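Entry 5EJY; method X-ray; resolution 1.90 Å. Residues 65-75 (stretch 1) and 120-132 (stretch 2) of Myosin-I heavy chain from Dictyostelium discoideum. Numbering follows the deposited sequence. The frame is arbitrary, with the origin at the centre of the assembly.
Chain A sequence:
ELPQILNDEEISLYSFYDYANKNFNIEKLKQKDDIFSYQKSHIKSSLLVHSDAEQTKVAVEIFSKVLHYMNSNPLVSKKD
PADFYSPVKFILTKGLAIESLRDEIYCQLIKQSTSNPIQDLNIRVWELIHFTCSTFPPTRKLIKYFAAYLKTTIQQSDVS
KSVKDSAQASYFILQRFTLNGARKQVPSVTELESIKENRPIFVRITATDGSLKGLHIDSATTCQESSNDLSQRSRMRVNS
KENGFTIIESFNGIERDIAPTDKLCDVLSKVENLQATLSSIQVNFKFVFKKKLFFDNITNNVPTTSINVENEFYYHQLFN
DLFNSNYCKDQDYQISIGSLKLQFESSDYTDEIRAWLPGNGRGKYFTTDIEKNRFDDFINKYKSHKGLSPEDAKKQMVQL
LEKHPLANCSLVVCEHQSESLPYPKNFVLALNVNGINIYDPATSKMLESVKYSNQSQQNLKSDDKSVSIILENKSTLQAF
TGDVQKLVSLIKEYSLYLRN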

# COMPACT_ATOMS: atom_id res chain seq x y z
N LYS A 65 17.51 -21.35 -13.25
CA LYS A 65 16.12 -20.94 -13.05
C LYS A 65 15.53 -20.27 -14.29
O LYS A 65 14.37 -20.48 -14.63
CB LYS A 65 15.96 -20.02 -11.83
CG LYS A 65 16.49 -20.56 -10.52
CD LYS A 65 15.81 -21.85 -10.10
CE LYS A 65 16.27 -22.26 -8.70
NZ LYS A 65 15.93 -23.66 -8.36
N VAL A 66 16.34 -19.44 -14.95
CA VAL A 66 15.94 -18.84 -16.22
C VAL A 66 15.59 -19.92 -17.24
O VAL A 66 14.51 -19.92 -17.83
CB VAL A 66 17.06 -17.93 -16.79
CG1 VAL A 66 16.71 -17.44 -18.21
CG2 VAL A 66 17.33 -16.73 -15.86
N LEU A 67 16.51 -20.86 -17.44
CA LEU A 67 16.25 -21.97 -18.36
C LEU A 67 14.98 -22.70 -17.98
O LEU A 67 14.16 -23.04 -18.85
CB LEU A 67 17.43 -22.95 -18.36
CG LEU A 67 18.71 -22.41 -19.00
CD1 LEU A 67 19.85 -23.41 -18.85
CD2 LEU A 67 18.45 -22.08 -20.45
N HIS A 68 14.81 -22.96 -16.69
CA HIS A 68 13.62 -23.66 -16.21
C HIS A 68 12.33 -22.93 -16.56
O HIS A 68 11.35 -23.55 -16.97
CB HIS A 68 13.69 -23.89 -14.71
CG HIS A 68 12.63 -24.80 -14.19
ND1 HIS A 68 11.40 -24.33 -13.75
CD2 HIS A 68 12.59 -26.14 -14.04
CE1 HIS A 68 10.66 -25.35 -13.36
NE2 HIS A 68 11.36 -26.46 -13.53
N TYR A 69 12.31 -21.61 -16.38
CA TYR A 69 11.10 -20.83 -16.69
C TYR A 69 10.86 -20.80 -18.19
O TYR A 69 9.73 -20.93 -18.65
CB TYR A 69 11.19 -19.40 -16.14
CG TYR A 69 9.96 -18.57 -16.46
CD1 TYR A 69 9.92 -17.74 -17.57
CD2 TYR A 69 8.84 -18.61 -15.64
CE1 TYR A 69 8.79 -16.98 -17.87
CE2 TYR A 69 7.71 -17.87 -15.92
CZ TYR A 69 7.69 -17.05 -17.03
OH TYR A 69 6.56 -16.31 -17.30
N MET A 70 11.94 -20.63 -18.95
CA MET A 70 11.85 -20.58 -20.40
C MET A 70 11.26 -21.87 -20.98
O MET A 70 10.50 -21.84 -21.93
CB MET A 70 13.22 -20.33 -21.02
CG MET A 70 13.73 -18.94 -20.80
SD MET A 70 15.39 -18.73 -21.43
CE MET A 70 15.16 -19.24 -23.15
N ASN A 71 11.62 -22.99 -20.36
CA ASN A 71 11.27 -24.32 -20.86
C ASN A 71 9.99 -24.88 -20.27
O ASN A 71 9.57 -25.97 -20.63
CB ASN A 71 12.42 -25.29 -20.57
CG ASN A 71 13.65 -25.00 -21.40
OD1 ASN A 71 13.55 -24.46 -22.50
ND2 ASN A 71 14.82 -25.37 -20.88
N SER A 72 9.36 -24.14 -19.36
CA SER A 72 8.24 -24.70 -18.60
C SER A 72 6.94 -24.70 -19.40
O SER A 72 6.72 -23.86 -20.26
CB SER A 72 8.06 -23.99 -17.25
OG SER A 72 7.65 -22.65 -17.42
N ASN A 73 6.09 -25.68 -19.11
CA ASN A 73 4.82 -25.85 -19.81
C ASN A 73 3.80 -24.79 -19.41
O ASN A 73 3.55 -24.58 -18.22
CB ASN A 73 4.26 -27.26 -19.55
CG ASN A 73 2.85 -27.44 -20.10
OD1 ASN A 73 2.49 -26.87 -21.13
ND2 ASN A 73 2.05 -28.24 -19.40
N PRO A 74 3.21 -24.12 -20.41
CA PRO A 74 2.17 -23.11 -20.20
C PRO A 74 1.02 -23.61 -19.32
O PRO A 74 0.27 -22.80 -18.77
CB PRO A 74 1.66 -22.85 -21.62
CG PRO A 74 2.83 -23.15 -22.49
CD PRO A 74 3.55 -24.29 -21.83
N LEU A 75 0.88 -24.92 -19.19
CA LEU A 75 -0.20 -25.51 -18.40
C LEU A 75 0.02 -25.34 -16.90
O LEU A 75 -0.93 -25.21 -16.13
N ASP A 120 8.43 -19.03 -28.91
CA ASP A 120 7.85 -19.21 -27.58
C ASP A 120 8.87 -19.01 -26.46
O ASP A 120 8.53 -18.56 -25.38
CB ASP A 120 7.21 -20.59 -27.43
CG ASP A 120 5.84 -20.69 -28.10
OD1 ASP A 120 5.27 -19.64 -28.47
OD2 ASP A 120 5.34 -21.83 -28.25
N LEU A 121 10.12 -19.37 -26.72
CA LEU A 121 11.17 -19.17 -25.74
C LEU A 121 11.51 -17.69 -25.60
O LEU A 121 11.68 -17.19 -24.48
CB LEU A 121 12.42 -19.97 -26.10
CG LEU A 121 12.26 -21.49 -26.13
CD1 LEU A 121 13.59 -22.16 -26.38
CD2 LEU A 121 11.63 -22.00 -24.84
N ASN A 122 11.60 -17.00 -26.74
CA ASN A 122 11.89 -15.57 -26.74
C ASN A 122 10.81 -14.86 -25.92
O ASN A 122 11.10 -13.94 -25.16
CB ASN A 122 11.92 -15.03 -28.18
CG ASN A 122 12.88 -13.85 -28.37
OD1 ASN A 122 13.99 -13.84 -27.83
ND2 ASN A 122 12.46 -12.84 -29.13
N ILE A 123 9.58 -15.32 -26.08
CA ILE A 123 8.45 -14.76 -25.34
C ILE A 123 8.62 -14.95 -23.82
O ILE A 123 8.36 -14.03 -23.05
CB ILE A 123 7.13 -15.39 -25.80
CG1 ILE A 123 6.78 -14.86 -27.20
CG2 ILE A 123 6.01 -15.09 -24.83
CD1 ILE A 123 5.46 -15.39 -27.73
N ARG A 124 9.04 -16.14 -23.41
CA ARG A 124 9.32 -16.41 -22.00
C ARG A 124 10.43 -15.53 -21.44
O ARG A 124 10.33 -15.05 -20.30
CB ARG A 124 9.67 -17.89 -21.80
CG ARG A 124 8.48 -18.81 -21.87
CD ARG A 124 7.53 -18.53 -20.72
NE ARG A 124 6.29 -19.29 -20.83
CZ ARG A 124 6.21 -20.60 -20.65
NH1 ARG A 124 7.31 -21.29 -20.35
NH2 ARG A 124 5.05 -21.23 -20.77
N VAL A 125 11.49 -15.34 -22.21
CA VAL A 125 12.59 -14.50 -21.73
C VAL A 125 12.11 -13.07 -21.57
O VAL A 125 12.48 -12.40 -20.61
CB VAL A 125 13.83 -14.50 -22.66
CG1 VAL A 125 14.94 -13.63 -22.05
CG2 VAL A 125 14.34 -15.90 -22.89
N TRP A 126 11.27 -12.60 -22.49
CA TRP A 126 10.78 -11.22 -22.40
C TRP A 126 9.79 -11.02 -21.23
O TRP A 126 9.73 -9.93 -20.64
CB TRP A 126 10.24 -10.72 -23.74
CG TRP A 126 11.35 -10.22 -24.62
CD1 TRP A 126 11.99 -10.90 -25.63
CD2 TRP A 126 11.99 -8.95 -24.52
NE1 TRP A 126 12.98 -10.11 -26.17
CE2 TRP A 126 13.00 -8.91 -25.51
CE3 TRP A 126 11.81 -7.83 -23.70
CZ2 TRP A 126 13.81 -7.79 -25.71
CZ3 TRP A 126 12.61 -6.72 -23.89
CH2 TRP A 126 13.61 -6.71 -24.89
N GLU A 127 9.06 -12.07 -20.88
CA GLU A 127 8.28 -12.07 -19.64
C GLU A 127 9.19 -11.91 -18.41
O GLU A 127 8.87 -11.15 -17.50
CB GLU A 127 7.45 -13.34 -19.51
CG GLU A 127 6.27 -13.42 -20.50
CD GLU A 127 5.62 -14.79 -20.54
OE1 GLU A 127 6.12 -15.71 -19.86
OE2 GLU A 127 4.62 -14.96 -21.28
N LEU A 128 10.30 -12.65 -18.39
CA LEU A 128 11.31 -12.52 -17.34
C LEU A 128 11.89 -11.13 -17.28
O LEU A 128 12.09 -10.58 -16.20
CB LEU A 128 12.44 -13.52 -17.55
CG LEU A 128 12.09 -14.99 -17.34
CD1 LEU A 128 13.29 -15.89 -17.67
CD2 LEU A 128 11.63 -15.22 -15.89
N ILE A 129 12.20 -10.56 -18.45
CA ILE A 129 12.71 -9.20 -18.51
C ILE A 129 11.71 -8.25 -17.85
O ILE A 129 12.08 -7.38 -17.06
CB ILE A 129 13.01 -8.80 -19.98
CG1 ILE A 129 14.36 -9.38 -20.42
CG2 ILE A 129 13.05 -7.30 -20.15
CD1 ILE A 129 14.59 -9.34 -21.98
N HIS A 130 10.44 -8.44 -18.17
CA HIS A 130 9.38 -7.57 -17.66
C HIS A 130 9.20 -7.76 -16.13
O HIS A 130 9.04 -6.78 -15.40
CB HIS A 130 8.08 -7.86 -18.43
CG HIS A 130 6.99 -6.86 -18.18
ND1 HIS A 130 5.71 -7.04 -18.64
CD2 HIS A 130 6.99 -5.69 -17.50
CE1 HIS A 130 4.96 -6.02 -18.26
NE2 HIS A 130 5.71 -5.19 -17.56
N PHE A 131 9.25 -9.01 -15.65
CA PHE A 131 9.18 -9.27 -14.20
C PHE A 131 10.32 -8.53 -13.51
O PHE A 131 10.15 -7.95 -12.44
CB PHE A 131 9.36 -10.75 -13.87
CG PHE A 131 8.30 -11.66 -14.45
CD1 PHE A 131 6.98 -11.25 -14.57
CD2 PHE A 131 8.63 -12.95 -14.85
CE1 PHE A 131 6.02 -12.09 -15.09
CE2 PHE A 131 7.67 -13.80 -15.39
CZ PHE A 131 6.36 -13.37 -15.52
N THR A 132 11.50 -8.58 -14.12
CA THR A 132 12.70 -8.03 -13.49
C THR A 132 12.63 -6.52 -13.46
O THR A 132 12.89 -5.90 -12.44
CB THR A 132 13.99 -8.52 -14.22
OG1 THR A 132 13.99 -9.94 -14.25
CG2 THR A 132 15.25 -8.03 -13.48

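At the apolar centre Met70 packs as a knob among Leu121, Arg124, Val125 and Leu128. Its chi angles (m, t, p) carry the flexible thioether along this hole, placing Met70 SD 3.4 Å from Val125 CG2 and Met70 CE 4.1 Å from Leu121 CB. Val66 extends the apolar surface, its CG1 lying 3.8 Å from Leu128 CD1. The contact joins helix 65-70 to helix 120-132, whose axes approach to 9.3 Å with their N-to-C directions 125° apart. The backbones come nearest at Met70 and Arg124, where the CA atoms lie 5.1 Å apart, and 585 Å² is buried in total.

Tyr69 is the second knob, set among Arg124, Glu127, Leu128 and Phe131. Leu128 CD2 lies over one face of the tyrosine ring, 3.9 Å from the centroid and 28° off the normal, a CH-pi arrangement. The Phe131 ring directs its edge toward the face of Tyr69 in an offset pair, with planes at 81° and centroids 5.8 Å apart. A buried phenol needs a polar partner, and Tyr69 OH donates to Glu127 OE1 at 2.7 Å; Tyr69 thus serves both the apolar packing and the polar edge.

That edge is organised by Arg124, whose CA-to-CB bond points toward stretch 1. Its guanidinium reaches the backbone carbonyls of Tyr69 and Ser72, where Arg124 NH1 donates to Tyr69 O at 3.0 Å (130°) and, more nearly linearly, to Ser72 O at 2.6 Å (162°). A weak bond from Arg124 NH2 to Ser72 O, 3.2 Å long, supplements these. Both carbonyl oxygens lie near the guanidinium plane, as suits in-plane N-H donors. Ser72 OG, in the p rotamer, turns back to donate to Tyr69 O at 3.0 Å, so that carbonyl accepts from both side chains. Farther along the loop, the exposed and poorly ordered Pro74 brings its CG to 3.4 Å from Arg124 NH2.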